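Local coordinates for Mll3558 protein (Mesorhizobium loti, PDB 3RD6), which is of unknown function but belongs to the AHA1 family and has a Bet v 1-like fold, which in relatives often binds hydrophobic ligands, at residues Val128-Ala131 with Lys132-Glu136. Numbering follows the deposited sequence.
Sequences VDSA and KGREE
The aliphatic chain of Lys132 lies across the carboxylate end of Asp129, and the two side chains cross at a slant. They are modelled too close, so the detail is doubtful. Bends at chi2 (52°) and chi4 (52°) turn the lysine toward the loop. Its CE lies near Asp129 CG, at 3.6 Å. The charges are opposite but do not form a salt bridge, for Lys132 NZ stays 4.3 Å from Asp129 OD1, whose modelled position is doubtful. Without the carboxylate, as with an alanine at Asp129, the lysine amine is likely to lose the negative charge nearby. After Ser130 the backbone enters helix 131-148. Ser130 O accepts from Arg134 N at 2.6 Å. One residue on, Ala131 O takes Glu135 N at 2.9 Å. A water joins Asp129 O to Gly133 N, which accordingly has a partner in this first turn. A second water donates to Glu135 OE1 and, weakly, to Ala131 O. Arg134 carries its CG anti to the backbone N (chi1 -160°) and bends at chi3, which brings NH2 beside Ser130 OG at 3.1 Å. The angle is too poor for a hydrogen bond. The arginine and Ser130 also touch Phe124 of strand 113-125 and Met98 of strand 96-110, and Glu135 pairs with Arg139 one turn on. The contact thus starts the long C-terminal helix packed against the antiparallel sheet in this Bet v 1-like fold. Backbone bonds and water hold the turn, while any attraction between the Asp129 and Lys132 charges is probably weak and remains uncertain.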
loop_
_atom_site.group_PDB
_atom_site.type_symbol
_atom_site.label_atom_id
_atom_site.label_comp_id
_atom_site.label_asym_id
_atom_site.label_seq_id
_atom_site.Cartn_x
_atom_site.Cartn_y
_atom_site.Cartn_z
ATOM N N VAL A 128 -17.739 -1.262 -6.622
ATOM C CA VAL A 128 -17.207 -2.484 -6.047
ATOM C C VAL A 128 -16.869 -2.410 -4.559
ATOM O O VAL A 128 -16.104 -1.558 -4.121
ATOM C CB VAL A 128 -15.941 -2.939 -6.829
ATOM C CG1 VAL A 128 -15.250 -4.094 -6.113
ATOM C CG2 VAL A 128 -16.336 -3.359 -8.227
ATOM N N ASP A 129 -17.475 -3.307 -3.788
ATOM C CA ASP A 129 -17.199 -3.408 -2.360
ATOM C C ASP A 129 -16.870 -4.869 -2.127
ATOM O O ASP A 129 -17.734 -5.670 -1.776
ATOM C CB ASP A 129 -18.400 -3.010 -1.494
ATOM C CG ASP A 129 -18.059 -2.997 0.003
ATOM O OD1 ASP A 129 -17.583 -4.033 0.518
ATOM O OD2 ASP A 129 -18.258 -1.954 0.663
ATOM N N SER A 130 -15.609 -5.210 -2.348
ATOM C CA SER A 130 -15.140 -6.571 -2.179
ATOM C C SER A 130 -14.529 -6.794 -0.806
ATOM O O SER A 130 -14.028 -7.876 -0.520
ATOM C CB SER A 130 -14.116 -6.902 -3.278
ATOM O OG SER A 130 -13.141 -5.877 -3.407
ATOM N N ALA A 131 -14.577 -5.778 0.049
ATOM C CA ALA A 131 -13.997 -5.895 1.385
ATOM C C ALA A 131 -14.477 -7.175 2.057
ATOM O O ALA A 131 -13.683 -7.972 2.559
ATOM C CB ALA A 131 -14.382 -4.683 2.220
ATOM N N LYS A 132 -15.791 -7.370 2.027
ATOM C CA LYS A 132 -16.434 -8.524 2.634
ATOM C C LYS A 132 -15.898 -9.817 2.041
ATOM O O LYS A 132 -15.404 -10.691 2.779
ATOM C CB LYS A 132 -17.946 -8.428 2.430
ATOM C CG LYS A 132 -18.582 -7.172 3.049
ATOM C CD LYS A 132 -17.876 -5.884 2.607
ATOM C CE LYS A 132 -18.549 -4.625 3.148
ATOM N NZ LYS A 132 -18.749 -4.657 4.622
ATOM N N GLY A 133 -15.988 -9.923 0.711
ATOM C CA GLY A 133 -15.496 -11.098 0.010
ATOM C C GLY A 133 -13.997 -11.339 0.155
ATOM O O GLY A 133 -13.543 -12.490 0.166
ATOM N N ARG A 134 -13.225 -10.259 0.276
ATOM C CA ARG A 134 -11.783 -10.370 0.414
ATOM C C ARG A 134 -11.392 -10.852 1.807
ATOM O O ARG A 134 -10.458 -11.646 1.939
ATOM C CB ARG A 134 -11.092 -9.038 0.112
ATOM C CG ARG A 134 -9.619 -9.204 -0.242
ATOM C CD ARG A 134 -8.901 -7.872 -0.436
ATOM N NE ARG A 134 -9.464 -7.052 -1.507
ATOM C CZ ARG A 134 -9.605 -7.448 -2.766
ATOM N NH1 ARG A 134 -9.227 -8.659 -3.122
ATOM N NH2 ARG A 134 -10.122 -6.629 -3.668
ATOM N N GLU A 135 -12.086 -10.405 2.851
ATOM C CA GLU A 135 -11.730 -10.890 4.182
ATOM C C GLU A 135 -12.092 -12.370 4.271
ATOM O O GLU A 135 -11.385 -13.150 4.909
ATOM C CB GLU A 135 -12.473 -10.147 5.287
ATOM C CG GLU A 135 -11.952 -10.545 6.670
ATOM C CD GLU A 135 -12.900 -10.188 7.802
ATOM O OE1 GLU A 135 -13.515 -9.089 7.768
ATOM O OE2 GLU A 135 -13.014 -11.017 8.739
ATOM N N GLU A 136 -13.199 -12.744 3.627
ATOM C CA GLU A 136 -13.668 -14.120 3.628
ATOM C C GLU A 136 -12.587 -15.042 3.081
ATOM O O GLU A 136 -12.283 -16.076 3.674
ATOM C CB GLU A 136 -14.931 -14.230 2.776
ATOM C CG GLU A 136 -15.738 -15.509 2.994
ATOM C CD GLU A 136 -17.058 -15.501 2.236
ATOM O OE1 GLU A 136 -17.857 -14.557 2.425
ATOM O OE2 GLU A 136 -17.295 -16.446 1.455
HETATM O O HOH W 1 -17.571 -8.597 -0.790
HETATM O O HOH W 2 -14.177 -7.146 5.557
#